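Local coordinates for protein phosphoglycerate dehydrogenase (Lactobacillus plantarum, PDB 3EVT) that probably catalyses the NAD-dependent oxidation of 3-phosphoglycerate to 3-phosphohydroxypyruvate, the entry step of serine biosynthesis, as a D-isomer specific 2-hydroxyacid dehydrogenase, at residues A231-T234 and T235-M238; G165-T168 and T169-A173. All coordinates share one frame; numbering follows the deposited sequence.

Contact 1 of 2, residues A231-T234 and T235-M238; sequences AVDT and TALM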
ATOM      1  N   ALA A 231       0.463  27.006  -1.279  1.00 48.96           N
ATOM      2  CA  ALA A 231      -0.529  26.588  -0.301  1.00 48.93           C
ATOM      3  C   ALA A 231       0.106  26.625   1.078  1.00 48.76           C
ATOM      4  O   ALA A 231      -0.574  26.756   2.069  1.00 48.68           O
ATOM      5  CB  ALA A 231      -1.047  25.171  -0.613  1.00 47.26           C
ATOM      6  N   VAL A 232       1.428  26.508   1.093  1.00 50.25           N
ATOM      7  CA  VAL A 232       2.212  26.338   2.287  1.00 51.08           C
ATOM      8  C   VAL A 232       3.167  27.511   2.505  1.00 52.59           C
ATOM      9  O   VAL A 232       3.993  27.862   1.663  1.00 51.67           O
ATOM     10  CB  VAL A 232       3.041  25.021   2.181  1.00 51.40           C
ATOM     11  CG1 VAL A 232       4.084  24.897   3.297  1.00 49.95           C
ATOM     12  CG2 VAL A 232       2.109  23.800   2.075  1.00 50.65           C
ATOM     13  N   ASP A 233       3.033  28.107   3.679  1.00 55.05           N
ATOM     14  CA  ASP A 233       3.884  29.177   4.135  1.00 56.12           C
ATOM     15  C   ASP A 233       5.199  28.567   4.617  1.00 56.47           C
ATOM     16  O   ASP A 233       5.268  27.892   5.671  1.00 56.51           O
ATOM     17  CB  ASP A 233       3.135  29.907   5.243  1.00 57.02           C
ATOM     18  CG  ASP A 233       3.892  31.108   5.779  1.00 60.36           C
ATOM     19  OD1 ASP A 233       5.136  31.080   5.787  1.00 59.01           O
ATOM     20  OD2 ASP A 233       3.213  32.063   6.257  1.00 67.88           O
ATOM     21  N   THR A 234       6.247  28.807   3.845  1.00 56.58           N
ATOM     22  CA  THR A 234       7.537  28.178   4.054  1.00 57.69           C
ATOM     23  C   THR A 234       8.102  28.559   5.422  1.00 57.58           C
ATOM     24  O   THR A 234       8.722  27.748   6.117  1.00 57.85           O
ATOM     25  CB  THR A 234       8.534  28.648   2.963  1.00 57.97           C
ATOM     26  OG1 THR A 234       8.251  27.994   1.715  1.00 60.13           O
ATOM     27  CG2 THR A 234       9.916  28.286   3.362  1.00 60.34           C
ATOM     28  N   THR A 235       7.874  29.803   5.814  1.00 57.45           N
ATOM     29  CA  THR A 235       8.378  30.279   7.095  1.00 57.56           C
ATOM     30  C   THR A 235       7.683  29.643   8.294  1.00 56.20           C
ATOM     31  O   THR A 235       8.358  29.098   9.189  1.00 56.00           O
ATOM     32  CB  THR A 235       8.310  31.820   7.174  1.00 58.11           C
ATOM     33  OG1 THR A 235       9.260  32.337   6.230  1.00 60.44           O
ATOM     34  CG2 THR A 235       8.667  32.301   8.579  1.00 57.79           C
ATOM     35  N   ALA A 236       6.350  29.684   8.266  1.00 54.74           N
ATOM     36  CA  ALA A 236       5.535  29.022   9.284  1.00 54.27           C
ATOM     37  C   ALA A 236       5.912  27.538   9.405  1.00 54.52           C
ATOM     38  O   ALA A 236       6.068  27.009  10.527  1.00 54.75           O
ATOM     39  CB  ALA A 236       4.077  29.179   8.955  1.00 53.75           C
ATOM     40  N   LEU A 237       6.081  26.880   8.247  1.00 53.42           N
ATOM     41  CA  LEU A 237       6.437  25.465   8.195  1.00 52.79           C
ATOM     42  C   LEU A 237       7.741  25.209   8.981  1.00 52.95           C
ATOM     43  O   LEU A 237       7.795  24.342   9.884  1.00 52.54           O
ATOM     44  CB  LEU A 237       6.518  24.963   6.735  1.00 52.18           C
ATOM     45  CG  LEU A 237       7.073  23.513   6.555  1.00 52.76           C
ATOM     46  CD1 LEU A 237       6.197  22.423   7.207  1.00 51.69           C
ATOM     47  CD2 LEU A 237       7.359  23.126   5.115  1.00 49.97           C
ATOM     48  N   MET A 238       8.784  25.978   8.662  1.00 53.47           N
ATOM     49  CA  MET A 238      10.053  25.797   9.341  1.00 53.64           C
ATOM     50  C   MET A 238       9.950  26.059  10.841  1.00 53.99           C
ATOM     51  O   MET A 238      10.548  25.316  11.633  1.00 53.34           O
ATOM     52  CB  MET A 238      11.171  26.601   8.670  1.00 54.01           C
ATOM     53  CG  MET A 238      11.576  26.003   7.285  1.00 54.63           C
ATOM     54  SD  MET A 238      13.040  26.789   6.592  1.00 52.48           S
ATOM     55  CE  MET A 238      12.217  28.296   6.101  1.00 48.60           C
TER
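Asp233 OD1 is gripped by two backbone N-H groups of the helix that starts just after it. Ala236 N reaches OD1 at 3.1 Å in a nearly straight bond (171°) that comes from above the carboxylate plane, while Thr235 N, at 3.0 Å, makes a weak, strongly bent one. The aspartate can serve both because CG stands anti to the backbone N (chi1 -177°), which turns the carboxylate toward the first turn. The other oxygen, OD2, is hydrogen-bonded to Ser210 OG, so both carboxylate oxygens are engaged, which should restrain its rotation. The methyl of Ala236 packs against the same carboxylate, its CB 3.7 Å from Asp233 CG. Were Asp233 an alanine, Thr235 N and Ala236 N would probably lose their side-chain acceptor and Ser210 OG its carboxylate partner. Regular helical bonding begins at once: Leu237 N donates to Asp233 O at 2.9 Å, nearly along the C=O axis, and Met238 N follows to Thr234 O. Met238, bent at chi3 (-75°), brings its CE methyl alongside Thr234 CG2 at 3.6 Å, the two side chains pointing the same way. The Val232 and Leu237 side chains cross, CG1 of Val232 4.1 Å from CD2 of Leu237, and the buried Leu237 also rests on Leu223, Ala249 and Leu251 of the sheet. Together these contacts form an aspartate N-cap with its incoming loop, at the start of helix 234-242 between strands 222-225 and 248-251 of the Rossmann-type NAD-binding domain.

Contact 2 of 2, residues G165-T168 and T169-A173; sequences GVNT and TGHPA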
ATOM      1  N   GLY A 165     -11.269  13.369   4.552  1.00 47.40           N
ATOM      2  CA  GLY A 165     -11.048  14.321   3.449  1.00 48.51           C
ATOM      3  C   GLY A 165     -11.706  15.695   3.623  1.00 48.78           C
ATOM      4  O   GLY A 165     -12.743  15.820   4.246  1.00 49.52           O
ATOM      5  N   VAL A 166     -11.103  16.740   3.092  1.00 48.77           N
ATOM      6  CA  VAL A 166     -11.673  18.058   3.280  1.00 49.28           C
ATOM      7  C   VAL A 166     -12.120  18.561   1.922  1.00 50.38           C
ATOM      8  O   VAL A 166     -11.288  18.568   0.997  1.00 50.80           O
ATOM      9  CB  VAL A 166     -10.636  19.065   3.885  1.00 48.85           C
ATOM     10  CG1 VAL A 166     -11.299  20.436   4.205  1.00 46.95           C
ATOM     11  CG2 VAL A 166      -9.940  18.475   5.109  1.00 48.71           C
ATOM     12  N   ASN A 167     -13.404  18.957   1.795  1.00 51.05           N
ATOM     13  CA  ASN A 167     -13.937  19.578   0.546  1.00 52.87           C
ATOM     14  C   ASN A 167     -14.840  20.811   0.868  1.00 55.39           C
ATOM     15  O   ASN A 167     -14.939  21.234   2.026  1.00 56.07           O
ATOM     16  CB  ASN A 167     -14.627  18.541  -0.372  1.00 51.52           C
ATOM     17  CG  ASN A 167     -15.755  17.798   0.329  1.00 52.14           C
ATOM     18  OD1 ASN A 167     -16.424  18.369   1.185  1.00 53.05           O
ATOM     19  ND2 ASN A 167     -15.984  16.529  -0.035  1.00 52.35           N
ATOM     20  N   THR A 168     -15.481  21.413  -0.125  1.00 57.50           N
ATOM     21  CA  THR A 168     -16.133  22.702   0.155  1.00 59.55           C
ATOM     22  C   THR A 168     -17.233  22.555   1.157  1.00 59.84           C
ATOM     23  O   THR A 168     -17.264  23.286   2.138  1.00 60.75           O
ATOM     24  CB  THR A 168     -16.703  23.397  -1.098  1.00 59.68           C
ATOM     25  OG1 THR A 168     -17.411  22.437  -1.880  1.00 61.78           O
ATOM     26  CG2 THR A 168     -15.588  23.995  -1.924  1.00 61.49           C
ATOM     27  N   THR A 169     -18.113  21.591   0.931  1.00 59.92           N
ATOM     28  CA  THR A 169     -19.322  21.499   1.725  1.00 60.50           C
ATOM     29  C   THR A 169     -19.401  20.246   2.595  1.00 60.36           C
ATOM     30  O   THR A 169     -20.448  19.954   3.163  1.00 60.33           O
ATOM     31  CB  THR A 169     -20.572  21.619   0.805  1.00 61.04           C
ATOM     32  OG1 THR A 169     -20.673  20.470  -0.059  1.00 61.20           O
ATOM     33  CG2 THR A 169     -20.427  22.867  -0.055  1.00 60.25           C
ATOM     34  N   GLY A 170     -18.301  19.498   2.673  1.00 59.80           N
ATOM     35  CA  GLY A 170     -18.240  18.309   3.507  1.00 58.45           C
ATOM     36  C   GLY A 170     -19.116  17.221   2.956  1.00 57.22           C
ATOM     37  O   GLY A 170     -19.585  16.366   3.684  1.00 56.73           O
ATOM     38  N   HIS A 171     -19.369  17.271   1.661  1.00 57.23           N
ATOM     39  CA  HIS A 171     -20.104  16.192   1.019  1.00 57.30           C
ATOM     40  C   HIS A 171     -19.282  14.883   1.009  1.00 56.90           C
ATOM     41  O   HIS A 171     -18.062  14.886   1.250  1.00 56.42           O
ATOM     42  CB  HIS A 171     -20.468  16.588  -0.405  1.00 58.12           C
ATOM     43  CG  HIS A 171     -19.292  16.989  -1.251  1.00 61.42           C
ATOM     44  ND1 HIS A 171     -18.830  18.289  -1.320  1.00 62.13           N
ATOM     45  CD2 HIS A 171     -18.491  16.263  -2.077  1.00 62.93           C
ATOM     46  CE1 HIS A 171     -17.806  18.353  -2.156  1.00 63.08           C
ATOM     47  NE2 HIS A 171     -17.582  17.138  -2.630  1.00 64.37           N
ATOM     48  N   PRO A 172     -19.946  13.767   0.721  1.00 56.00           N
ATOM     49  CA  PRO A 172     -19.280  12.468   0.681  1.00 55.04           C
ATOM     50  C   PRO A 172     -18.311  12.315  -0.512  1.00 54.19           C
ATOM     51  O   PRO A 172     -18.450  12.992  -1.532  1.00 53.00           O
ATOM     52  CB  PRO A 172     -20.446  11.476   0.563  1.00 55.24           C
ATOM     53  CG  PRO A 172     -21.708  12.271   0.902  1.00 55.75           C
ATOM     54  CD  PRO A 172     -21.389  13.668   0.455  1.00 56.30           C
ATOM     55  N   ALA A 173     -17.324  11.431  -0.368  1.00 53.24           N
ATOM     56  CA  ALA A 173     -16.454  11.091  -1.495  1.00 52.28           C
ATOM     57  C   ALA A 173     -15.998   9.642  -1.400  1.00 52.04           C
ATOM     58  O   ALA A 173     -15.769   9.123  -0.313  1.00 50.87           O
ATOM     59  CB  ALA A 173     -15.280  12.022  -1.569  1.00 50.93           C
TER
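Two hydrogen bonds tie the amide of Asn167 to the chain three and four residues on. Its ND2 donates to His171 O at 2.9 Å in an almost straight bond (175°); the oxygen lies in the amide plane, whereas the donor stands above the carbonyl plane of His171. Asn167 OD1 receives Gly170 N at 2.6 Å, a bent and weak bond despite its shortness. With CG set between the backbone N and the carbonyl carbon (chi1 57°), the amide is folded back over the turn it spans. Outside the turn, ND2 also bonds Thr145 OG1, and His171 O accepts from Thr179 OG1. The turn follows strand 162-167, the second strand of the Rossmann-type fold, and the Asn167 side chain lies near the glycine-rich GxGxxG-like segment, a place where related dehydrogenases commonly bind NAD. Stacking is the second kind of interaction: the amide lies almost parallel to the imidazole of His171, 8° between the planes, with ND2 over the ring centre and Asn167 CG 3.3 Å from His171 CE1. At the ring edge, in its plane, Thr169 OG1 shares a hydrogen bond with His171 ND1 at 3.1 Å, which helps to set how the imidazole is turned. The neighbouring threonines pack side by side, pointing the same way, the Thr169 CG2 methyl 3.6 Å from the Thr168 OG1 hydroxyl oxygen.

Both contacts belong to the NAD-binding domain and its parallel seven-stranded sheet, yet they sit at different stations of it. Along the chain 165-173 comes first, at the end of strand 162-167 and in the loop toward outermost strand 178-181; 231-238 follows later, leading from strand 222-225 into helix 234-242. In the sheet, strands 139-143 and 194-197 lie between strands 162-167 and 222-225. The centres are 24 Å apart and the nearest atoms about 12 Å, without touching. Contact 1 caps the helix of the beta-alpha-beta crossover from strand 222-225 to 248-251 in one half of the Rossmann-type sheet; contact 2 forms part of a strand-to-strand loop in the other, close to the probable dinucleotide site.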